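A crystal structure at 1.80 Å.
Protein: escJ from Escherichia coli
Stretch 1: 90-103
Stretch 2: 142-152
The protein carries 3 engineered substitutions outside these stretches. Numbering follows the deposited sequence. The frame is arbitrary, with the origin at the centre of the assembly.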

# COMPACT_ATOMS: atom_id res chain seq x y z
N LEU D 90 -9.06 -16.99 25.13
CA LEU D 90 -8.64 -17.74 26.31
C LEU D 90 -8.57 -19.24 26.07
O LEU D 90 -7.61 -19.88 26.51
CB LEU D 90 -9.57 -17.46 27.50
CG LEU D 90 -9.21 -18.15 28.82
CD1 LEU D 90 -7.92 -17.61 29.36
CD2 LEU D 90 -10.35 -17.98 29.84
N LYS D 91 -9.56 -19.82 25.40
CA LYS D 91 -9.53 -21.22 25.08
C LYS D 91 -8.36 -21.56 24.15
O LYS D 91 -7.65 -22.53 24.38
CB LYS D 91 -10.85 -21.69 24.44
CG LYS D 91 -10.90 -23.19 24.13
CD LYS D 91 -10.77 -24.11 25.38
CE LYS D 91 -11.95 -23.97 26.33
NZ LYS D 91 -11.96 -25.03 27.41
N GLU D 92 -8.15 -20.75 23.12
CA GLU D 92 -7.01 -20.97 22.22
C GLU D 92 -5.69 -21.00 23.01
O GLU D 92 -4.83 -21.87 22.78
CB GLU D 92 -6.94 -19.86 21.17
CG GLU D 92 -8.01 -19.99 20.09
CD GLU D 92 -8.08 -18.76 19.20
OE1 GLU D 92 -8.84 -18.81 18.21
OE2 GLU D 92 -7.36 -17.76 19.48
N GLN D 93 -5.54 -20.04 23.91
CA GLN D 93 -4.33 -19.92 24.74
C GLN D 93 -4.18 -21.09 25.69
O GLN D 93 -3.07 -21.60 25.88
CB GLN D 93 -4.35 -18.58 25.47
CG GLN D 93 -4.22 -17.39 24.52
CD GLN D 93 -2.80 -17.21 23.96
OE1 GLN D 93 -2.60 -17.20 22.73
NE2 GLN D 93 -1.85 -17.06 24.83
N ASP D 94 -5.30 -21.55 26.27
CA ASP D 94 -5.29 -22.71 27.15
C ASP D 94 -4.84 -23.97 26.41
O ASP D 94 -4.10 -24.79 26.94
CB ASP D 94 -6.69 -22.98 27.72
CG ASP D 94 -7.13 -21.97 28.77
OD1 ASP D 94 -6.31 -21.15 29.28
OD2 ASP D 94 -8.32 -21.97 29.17
N ILE D 95 -5.30 -24.13 25.17
CA ILE D 95 -4.93 -25.30 24.37
C ILE D 95 -3.46 -25.23 23.95
O ILE D 95 -2.75 -26.22 24.03
CB ILE D 95 -5.88 -25.49 23.16
CG1 ILE D 95 -7.31 -25.78 23.66
CG2 ILE D 95 -5.38 -26.59 22.30
CD1 ILE D 95 -8.36 -25.71 22.52
N GLU D 96 -3.01 -24.05 23.55
CA GLU D 96 -1.60 -23.83 23.23
C GLU D 96 -0.73 -24.15 24.44
O GLU D 96 0.30 -24.82 24.31
CB GLU D 96 -1.35 -22.41 22.73
CG GLU D 96 -1.95 -22.10 21.36
CD GLU D 96 -1.72 -20.67 20.89
OE1 GLU D 96 -2.35 -20.25 19.89
OE2 GLU D 96 -0.90 -19.94 21.51
N ARG D 97 -1.15 -23.70 25.62
CA ARG D 97 -0.39 -23.90 26.84
C ARG D 97 -0.23 -25.39 27.12
O ARG D 97 0.86 -25.85 27.48
CB ARG D 97 -1.06 -23.20 28.02
CG ARG D 97 -0.32 -23.42 29.35
CD ARG D 97 -1.08 -22.96 30.53
NE ARG D 97 -0.89 -21.54 30.72
CZ ARG D 97 -1.82 -20.64 30.67
NH1 ARG D 97 -3.07 -20.99 30.44
NH2 ARG D 97 -1.49 -19.35 30.88
N LEU D 98 -1.32 -26.13 26.96
CA LEU D 98 -1.36 -27.58 27.20
C LEU D 98 -0.49 -28.32 26.18
O LEU D 98 0.39 -29.10 26.54
CB LEU D 98 -2.81 -28.08 27.20
CG LEU D 98 -3.11 -29.58 27.41
CD1 LEU D 98 -4.54 -29.82 27.96
CD2 LEU D 98 -2.91 -30.38 26.14
N LEU D 99 -0.70 -28.04 24.90
CA LEU D 99 0.06 -28.73 23.86
C LEU D 99 1.55 -28.43 23.95
O LEU D 99 2.38 -29.25 23.59
CB LEU D 99 -0.45 -28.39 22.46
CG LEU D 99 -1.86 -28.85 22.13
CD1 LEU D 99 -2.28 -28.32 20.78
CD2 LEU D 99 -1.95 -30.34 22.18
N SER D 100 1.89 -27.26 24.46
CA SER D 100 3.29 -26.86 24.53
C SER D 100 4.06 -27.60 25.63
O SER D 100 5.29 -27.48 25.71
CB SER D 100 3.41 -25.36 24.73
OG SER D 100 2.83 -24.68 23.63
N LYS D 101 3.37 -28.37 26.45
CA LYS D 101 4.02 -29.26 27.42
C LYS D 101 4.40 -30.62 26.84
O LYS D 101 5.12 -31.40 27.47
CB LYS D 101 3.14 -29.45 28.67
CG LYS D 101 2.91 -28.16 29.43
CD LYS D 101 2.14 -28.42 30.70
CE LYS D 101 1.73 -27.13 31.38
NZ LYS D 101 1.13 -27.45 32.72
N ILE D 102 3.93 -30.94 25.64
CA ILE D 102 4.35 -32.19 25.00
C ILE D 102 5.83 -32.10 24.65
O ILE D 102 6.25 -31.15 23.98
CB ILE D 102 3.53 -32.44 23.72
CG1 ILE D 102 2.06 -32.64 24.08
CG2 ILE D 102 4.09 -33.63 22.98
CD1 ILE D 102 1.13 -32.66 22.90
N PRO D 103 6.66 -33.04 25.13
CA PRO D 103 8.09 -32.97 24.83
C PRO D 103 8.32 -32.98 23.34
O PRO D 103 7.74 -33.82 22.62
CB PRO D 103 8.65 -34.24 25.51
CG PRO D 103 7.70 -34.47 26.63
CD PRO D 103 6.34 -34.17 26.04
N GLN D 142 -3.25 -38.13 19.22
CA GLN D 142 -3.37 -37.64 20.59
C GLN D 142 -3.66 -36.16 20.65
O GLN D 142 -4.52 -35.71 21.39
CB GLN D 142 -2.10 -37.95 21.38
CG GLN D 142 -1.95 -39.43 21.70
CD GLN D 142 -0.57 -39.81 22.19
OE1 GLN D 142 -0.43 -40.64 23.11
NE2 GLN D 142 0.45 -39.22 21.59
N ILE D 143 -2.92 -35.39 19.87
CA ILE D 143 -3.16 -33.95 19.79
C ILE D 143 -4.58 -33.64 19.37
O ILE D 143 -5.24 -32.80 19.97
CB ILE D 143 -2.13 -33.30 18.84
CG1 ILE D 143 -0.74 -33.33 19.48
CG2 ILE D 143 -2.55 -31.87 18.49
CD1 ILE D 143 0.39 -33.10 18.52
N LYS D 144 -5.08 -34.32 18.35
CA LYS D 144 -6.42 -34.07 17.88
C LYS D 144 -7.44 -34.40 18.97
O LYS D 144 -8.38 -33.66 19.17
CB LYS D 144 -6.72 -34.89 16.64
CG LYS D 144 -6.07 -34.36 15.42
CD LYS D 144 -6.72 -34.95 14.16
CE LYS D 144 -6.08 -34.38 12.92
NZ LYS D 144 -6.40 -35.21 11.72
N ASN D 145 -7.23 -35.49 19.69
CA ASN D 145 -8.15 -35.89 20.75
C ASN D 145 -8.13 -34.89 21.92
O ASN D 145 -9.19 -34.56 22.46
CB ASN D 145 -7.85 -37.30 21.24
CG ASN D 145 -8.40 -38.38 20.31
OD1 ASN D 145 -9.44 -38.21 19.68
ND2 ASN D 145 -7.70 -39.52 20.25
N LEU D 146 -6.96 -34.38 22.29
CA LEU D 146 -6.86 -33.32 23.30
C LEU D 146 -7.60 -32.03 22.89
O LEU D 146 -8.37 -31.47 23.67
CB LEU D 146 -5.40 -33.02 23.63
CG LEU D 146 -4.62 -34.15 24.31
CD1 LEU D 146 -3.14 -33.90 24.23
CD2 LEU D 146 -5.06 -34.32 25.76
N VAL D 147 -7.42 -31.59 21.65
CA VAL D 147 -8.10 -30.42 21.14
C VAL D 147 -9.61 -30.66 21.09
O VAL D 147 -10.38 -29.82 21.54
CB VAL D 147 -7.56 -30.02 19.76
CG1 VAL D 147 -8.36 -28.88 19.18
CG2 VAL D 147 -6.08 -29.62 19.88
N LYS D 148 -10.01 -31.82 20.59
CA LYS D 148 -11.43 -32.17 20.48
C LYS D 148 -12.14 -32.01 21.81
O LYS D 148 -13.18 -31.39 21.89
CB LYS D 148 -11.56 -33.60 20.00
CG LYS D 148 -13.01 -34.08 19.82
CD LYS D 148 -13.08 -35.58 19.77
CE LYS D 148 -14.52 -36.05 19.53
NZ LYS D 148 -15.38 -35.80 20.71
N ASN D 149 -11.54 -32.56 22.86
CA ASN D 149 -12.21 -32.61 24.16
C ASN D 149 -12.02 -31.37 25.01
O ASN D 149 -12.59 -31.27 26.09
CB ASN D 149 -11.84 -33.90 24.88
CG ASN D 149 -12.56 -35.11 24.28
OD1 ASN D 149 -13.75 -35.08 24.10
ND2 ASN D 149 -11.81 -36.12 23.92
N SER D 150 -11.28 -30.39 24.48
CA SER D 150 -11.13 -29.09 25.13
C SER D 150 -12.23 -28.09 24.82
O SER D 150 -12.37 -27.13 25.55
CB SER D 150 -9.80 -28.42 24.75
OG SER D 150 -8.71 -29.17 25.23
N VAL D 151 -12.97 -28.34 23.74
CA VAL D 151 -13.73 -27.30 23.04
C VAL D 151 -15.14 -27.80 22.78
O VAL D 151 -15.31 -28.92 22.36
CB VAL D 151 -13.08 -27.01 21.63
CG1 VAL D 151 -13.99 -26.15 20.73
CG2 VAL D 151 -11.75 -26.39 21.76
N ASP D 152 -16.12 -26.94 22.99
CA ASP D 152 -17.52 -27.27 22.74
C ASP D 152 -17.79 -27.71 21.29
O ASP D 152 -17.43 -27.00 20.35
CB ASP D 152 -18.38 -26.06 23.10
CG ASP D 152 -19.86 -26.25 22.76
OD1 ASP D 152 -20.47 -27.26 23.22
OD2 ASP D 152 -20.48 -25.44 22.05

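Two helices from distant parts of one chain pack here with their N-to-C directions 149° apart, so stretch 2 ascends while stretch 1 descends: I143 sits level with L99, V147 with I95, and V151 with K91. The steps of four on both sides are the familiar rule of helix packing, in which about one turn brings the next residue back to the same face. The axes approach to 10.8 Å, a spacing filled mostly by aliphatic side chains, with one lysine reaching a backbone carbonyl.

Q142 and its side chain stay out of the contact, which opens with I143. The CA-to-CB bond of I143 points sideways, yet I143 CG2 lies 4.0 Å from L99 CD2 and I143 CG1 lies 4.0 Å from I102 CD1. That second partner comes from beyond the regular helix. A type I turn from L99 to I102, with I102 N bonded to L99 O at 3.1 Å, carries the chain round so that I102 points back toward stretch 2 and extends the apolar surface.

K144 points away and N145 is out of reach. L146 then points toward stretch 1, and its CD1 serves two neighbouring leucines, 4.0 Å from CD2 of L98 and 4.3 Å from CD2 of L99. L98 and L146 are both exposed, so this pair closes the contact at an open margin, whereas L99 is buried.

V147 repeats the sideways approach of I143 one turn on. Its CG2 reaches both CG2 of I95, at 3.9 Å, and CD1 of L99, at 4.1 Å, so a single methyl touches residues one turn apart on the other helix. The CA atoms of V147 and I95 are 6.8 Å apart, the closest of the three register pairs.

K148 points away and N149 is out of reach, leaving S150 to change the chemistry. Its small side chain points toward stretch 1, with CB 3.8 Å from CD1 of I95, while its OG donates to L146 O at 2.8 Å, satisfying the hydroxyl within its own stretch. Its carbonyl supplies the one hydrogen bond between the stretches: K91 NZ donates to S150 O at 2.8 Å. The lysine thus pairs an aliphatic stem with a polar tip, for K91 CG also lies 4.1 Å from CG2 of V151.

V151 finishes the apolar series. Its CG2 packs 3.5 Å from CD1 of I95, the tightest apolar contact here, before D152 leads its side-chain end away.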